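CurH (Lyngbya majuscula, PDB 3KG7) probably catalyses the dehydration of beta-hydroxyacyl intermediates as the double-hotdog dehydratase domain of the CurH module in curacin polyketide biosynthesis. Local coordinates at residues Ser222-Ala227 against Arg285-Leu290; Leu168-Gln173 against Leu183-Pro188. All blocks are in the same frame, centred on the assembly; numbering follows the deposited sequence.

Overall arrangement
Both contacts lie in the second of the two hotdog-clan regions of this double-hotdog chain, and both join antiparallel strands. Contact 2 comes first along the chain and is local: strands 171-176 and 181-186 form a beta hairpin. Contact 1 follows in series and closes a longer excursion, bringing the start of strand 225-236 against the end of strand 274-286. Their centres are 25 Å apart and their nearest atoms about 10 Å apart, so they do not touch. Strands 260-268 and 243-255 lie between the two pairs, so the contacts join different strand pairs of the second hotdog region.

Contact 1 of 2, residues Ser222-Ala227 against Arg285-Leu290; sequences SGVFWA and RAPSQL
One backbone hydrogen bond ties the two strand ends together: Ala286 N donates to Phe225 O over 2.9 Å, with 162° at the hydrogen and nearly along the C=O axis. The same oxygen also receives a CA-H...O contact from Arg285 CA. One step along the antiparallel ladder, Trp226 and Arg285 form a non-hydrogen-bonded pair, their CA atoms 4.6 Å apart. The pairing sets the first residues of strand 225-236 against the last of strand 274-286, neighbouring antiparallel strands in the second hotdog region of the double-hotdog dehydratase.

The Arg285 side chain carries most of the rest. Its CG is anti to the carbonyl carbon, and bends at chi2 and chi3 fold the chain across the indole of Trp226. Arg285 CD sits over the six-membered ring, 3.7 Å from its centroid and almost on the ring normal, a CH-pi contact. The guanidinium is turned 78° from the indole plane, so the two flat groups are not stacked. Val224 lies over one guanidinium face, its CG1 3.5 Å from Arg285 NE. Ser222 OG lies at the edge, in plane, 3.6 Å from Arg285 NH2, not a hydrogen bond.

Two apolar contacts complete the interface: Ala227 CB meets Ala286 CB at 3.8 Å, and Val224 CG1 lies 4.4 Å from Pro287 CD.

Pro287 is the N-cap of helix 288-291, whose Phe291 touches both Ala227 and Ala286. Tyr44 OH hydrogen-bonds to Phe225 N and Ala286 O, bridging both strand ends. Trp226 meets Phe218 edge-to-face, and the ladder continues through backbone hydrogen bonding between Ala227 and Lys284.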
# COMPACT_ATOMS: atom_id res chain seq x y z
N SER C 222 21.55 -21.33 -32.52
CA SER C 222 20.12 -21.61 -32.43
C SER C 222 19.25 -20.34 -32.41
O SER C 222 18.11 -20.36 -32.88
CB SER C 222 19.84 -22.48 -31.20
OG SER C 222 20.60 -23.67 -31.25
N GLY C 223 19.79 -19.26 -31.85
CA GLY C 223 19.08 -17.99 -31.66
C GLY C 223 18.39 -17.89 -30.32
O GLY C 223 18.00 -16.81 -29.88
N VAL C 224 18.23 -19.05 -29.66
CA VAL C 224 17.52 -19.18 -28.40
C VAL C 224 18.28 -18.50 -27.26
O VAL C 224 19.49 -18.66 -27.13
CB VAL C 224 17.27 -20.68 -28.06
CG1 VAL C 224 16.81 -20.87 -26.62
CG2 VAL C 224 16.25 -21.28 -29.04
N PHE C 225 17.54 -17.73 -26.45
CA PHE C 225 18.10 -16.95 -25.34
C PHE C 225 18.37 -17.78 -24.09
O PHE C 225 17.65 -18.75 -23.80
CB PHE C 225 17.14 -15.80 -25.01
CG PHE C 225 17.62 -14.87 -23.92
CD1 PHE C 225 18.82 -14.17 -24.05
CD2 PHE C 225 16.84 -14.66 -22.78
CE1 PHE C 225 19.25 -13.29 -23.04
CE2 PHE C 225 17.25 -13.78 -21.78
CZ PHE C 225 18.46 -13.10 -21.90
N TRP C 226 19.41 -17.40 -23.35
CA TRP C 226 19.70 -17.96 -22.02
C TRP C 226 19.17 -17.01 -20.94
O TRP C 226 19.83 -16.02 -20.60
CB TRP C 226 21.22 -18.13 -21.83
CG TRP C 226 21.86 -19.33 -22.47
CD1 TRP C 226 22.61 -19.34 -23.61
CD2 TRP C 226 21.84 -20.68 -22.00
NE1 TRP C 226 23.05 -20.61 -23.89
CE2 TRP C 226 22.59 -21.46 -22.91
CE3 TRP C 226 21.25 -21.32 -20.89
CZ2 TRP C 226 22.78 -22.84 -22.75
CZ3 TRP C 226 21.44 -22.70 -20.74
CH2 TRP C 226 22.19 -23.44 -21.67
N ALA C 227 18.00 -17.33 -20.39
CA ALA C 227 17.34 -16.49 -19.38
C ALA C 227 17.77 -16.82 -17.96
O ALA C 227 17.75 -18.00 -17.57
CB ALA C 227 15.83 -16.59 -19.49
N ARG C 285 17.72 -22.11 -20.88
CA ARG C 285 17.23 -21.88 -22.24
C ARG C 285 15.76 -21.46 -22.23
O ARG C 285 14.92 -22.09 -21.59
CB ARG C 285 17.42 -23.13 -23.10
CG ARG C 285 18.87 -23.58 -23.24
CD ARG C 285 19.57 -22.94 -24.44
NE ARG C 285 19.07 -23.43 -25.72
CZ ARG C 285 19.77 -23.46 -26.86
NH1 ARG C 285 21.03 -23.05 -26.89
NH2 ARG C 285 19.20 -23.92 -27.97
N ALA C 286 15.46 -20.37 -22.93
CA ALA C 286 14.09 -19.86 -23.01
C ALA C 286 13.77 -19.37 -24.42
O ALA C 286 14.12 -18.25 -24.78
CB ALA C 286 13.87 -18.76 -21.98
N PRO C 287 13.13 -20.23 -25.23
CA PRO C 287 12.70 -19.84 -26.58
C PRO C 287 11.62 -18.76 -26.52
O PRO C 287 10.86 -18.69 -25.55
CB PRO C 287 12.15 -21.13 -27.17
CG PRO C 287 11.81 -21.99 -26.01
CD PRO C 287 12.78 -21.63 -24.93
N SER C 288 11.56 -17.92 -27.55
CA SER C 288 10.71 -16.73 -27.56
C SER C 288 9.21 -17.00 -27.35
O SER C 288 8.52 -16.19 -26.74
CB SER C 288 10.93 -15.93 -28.84
OG SER C 288 10.45 -14.61 -28.67
N GLN C 289 8.72 -18.13 -27.86
CA GLN C 289 7.32 -18.54 -27.67
C GLN C 289 6.96 -18.72 -26.20
O GLN C 289 5.88 -18.32 -25.77
CB GLN C 289 7.01 -19.84 -28.42
CG GLN C 289 7.38 -19.85 -29.90
CD GLN C 289 8.78 -20.37 -30.16
OE1 GLN C 289 9.70 -20.16 -29.36
NE2 GLN C 289 8.95 -21.06 -31.28
N LEU C 290 7.86 -19.33 -25.44
CA LEU C 290 7.68 -19.51 -23.99
C LEU C 290 8.03 -18.25 -23.20
O LEU C 290 7.30 -17.86 -22.28
CB LEU C 290 8.51 -20.70 -23.49
CG LEU C 290 7.88 -22.10 -23.48
CD1 LEU C 290 8.96 -23.17 -23.51
CD2 LEU C 290 6.95 -22.29 -22.28

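Contact 2 of 2, residues Leu168-Gln173 against Leu183-Pro188; sequences LQAVRQ and LEIEVP
A classic beta bulge interrupts this antiparallel hairpin: Arg172 and Gln173 both face Glu184, shifting the register by one residue. Arg172 N donates to Glu184 O at 2.8 Å, and Gln173 N reaches the same oxygen only weakly; the return bond, Glu184 N to Gln173 O, is nearly straight at 171°.

At the bulge the Arg172 and Glu184 side chains run alongside each other in the same direction, their guanidinium and carboxylate planes 19° apart. Arg172 CD lies 3.4 Å from Glu184 OE2, but the charged ends form no salt bridge. Glu186 approaches obliquely, its carboxylate turned 66° from the guanidinium. Its CG is flanked by both the backbone N and the carbonyl carbon, and the chain then extends to a weakly hydrogen-bonded salt bridge, Glu186 OE2 to Arg172 NE at 3.2 Å. Arg243 brings a like charge close to Arg172 NE. An alanine at Glu186 would remove the carboxylate and would probably leave Arg172 less firmly held beside the like charge of Arg243.

Val171 CG1, anti to the backbone N, meets Leu183 CD2 obliquely at 3.5 Å. On the Ile185 side of the hairpin lies helix 202-207, through Leu204 and Ala207. Beyond the bulge, Glu186 N donates to Ala170 O, and the Pro188 ring closes on the other segment with CG 3.7 Å from Ala170 CB.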
# COMPACT_ATOMS: atom_id res chain seq x y z
N LEU C 168 23.02 0.37 -21.67
CA LEU C 168 23.39 -0.92 -21.08
C LEU C 168 24.87 -1.23 -21.31
O LEU C 168 25.41 -2.20 -20.75
CB LEU C 168 22.53 -2.05 -21.67
CG LEU C 168 21.24 -2.54 -21.00
CD1 LEU C 168 21.50 -3.31 -19.72
CD2 LEU C 168 20.25 -1.42 -20.74
N GLN C 169 25.54 -0.41 -22.12
CA GLN C 169 26.94 -0.63 -22.46
C GLN C 169 27.88 -0.18 -21.34
O GLN C 169 28.53 0.86 -21.43
CB GLN C 169 27.27 0.05 -23.78
CG GLN C 169 26.80 -0.76 -24.98
CD GLN C 169 26.70 0.05 -26.24
OE1 GLN C 169 26.40 1.25 -26.21
NE2 GLN C 169 26.93 -0.60 -27.38
N ALA C 170 27.93 -1.00 -20.29
CA ALA C 170 28.69 -0.69 -19.08
C ALA C 170 30.05 -1.38 -19.05
O ALA C 170 30.87 -1.11 -18.18
CB ALA C 170 27.89 -1.07 -17.83
N VAL C 171 30.28 -2.28 -20.01
CA VAL C 171 31.52 -3.04 -20.05
C VAL C 171 32.62 -2.26 -20.78
O VAL C 171 32.64 -2.20 -22.02
CB VAL C 171 31.33 -4.42 -20.70
CG1 VAL C 171 32.59 -5.25 -20.56
CG2 VAL C 171 30.14 -5.14 -20.07
N ARG C 172 33.51 -1.66 -20.01
CA ARG C 172 34.62 -0.89 -20.56
C ARG C 172 35.69 -1.79 -21.20
O ARG C 172 36.17 -1.50 -22.30
CB ARG C 172 35.24 0.01 -19.48
CG ARG C 172 35.94 1.24 -20.05
CD ARG C 172 36.43 2.20 -18.97
NE ARG C 172 36.58 3.56 -19.50
CZ ARG C 172 37.65 4.02 -20.14
NH1 ARG C 172 38.71 3.24 -20.35
NH2 ARG C 172 37.67 5.27 -20.58
N GLN C 173 36.06 -2.87 -20.51
CA GLN C 173 37.08 -3.79 -21.01
C GLN C 173 36.83 -5.21 -20.52
O GLN C 173 36.32 -5.42 -19.42
CB GLN C 173 38.48 -3.31 -20.58
CG GLN C 173 39.63 -3.87 -21.41
CD GLN C 173 39.73 -3.24 -22.79
OE1 GLN C 173 39.41 -2.07 -22.98
NE2 GLN C 173 40.18 -4.03 -23.76
N LEU C 183 35.81 -8.64 -16.07
CA LEU C 183 35.16 -7.50 -16.73
C LEU C 183 35.43 -6.20 -15.98
O LEU C 183 35.26 -6.12 -14.76
CB LEU C 183 33.64 -7.72 -16.81
CG LEU C 183 33.05 -8.78 -17.75
CD1 LEU C 183 31.58 -9.04 -17.44
CD2 LEU C 183 33.21 -8.37 -19.20
N GLU C 184 35.84 -5.17 -16.72
CA GLU C 184 35.95 -3.82 -16.16
C GLU C 184 34.65 -3.07 -16.45
O GLU C 184 34.28 -2.89 -17.61
CB GLU C 184 37.15 -3.07 -16.75
CG GLU C 184 37.37 -1.67 -16.17
CD GLU C 184 38.63 -1.00 -16.72
OE1 GLU C 184 39.73 -1.56 -16.55
OE2 GLU C 184 38.51 0.10 -17.30
N ILE C 185 33.97 -2.65 -15.39
CA ILE C 185 32.62 -2.09 -15.50
C ILE C 185 32.55 -0.65 -14.99
O ILE C 185 33.08 -0.34 -13.93
CB ILE C 185 31.60 -2.99 -14.77
CG1 ILE C 185 31.49 -4.34 -15.48
CG2 ILE C 185 30.24 -2.33 -14.70
CD1 ILE C 185 31.00 -5.46 -14.60
N GLU C 186 31.91 0.21 -15.78
CA GLU C 186 31.71 1.62 -15.45
C GLU C 186 30.26 2.03 -15.75
O GLU C 186 29.53 1.30 -16.42
CB GLU C 186 32.69 2.50 -16.24
CG GLU C 186 32.39 2.58 -17.75
CD GLU C 186 33.15 3.70 -18.47
OE1 GLU C 186 33.49 4.72 -17.83
OE2 GLU C 186 33.39 3.56 -19.69
N VAL C 187 29.86 3.20 -15.25
CA VAL C 187 28.53 3.76 -15.49
C VAL C 187 28.43 4.26 -16.93
O VAL C 187 29.15 5.20 -17.30
CB VAL C 187 28.24 4.95 -14.53
CG1 VAL C 187 26.89 5.62 -14.85
CG2 VAL C 187 28.31 4.52 -13.05
N PRO C 188 27.55 3.65 -17.76
CA PRO C 188 27.42 4.13 -19.13
C PRO C 188 27.04 5.60 -19.16
O PRO C 188 26.16 6.03 -18.41
CB PRO C 188 26.28 3.27 -19.70
CG PRO C 188 26.26 2.06 -18.86
CD PRO C 188 26.65 2.51 -17.48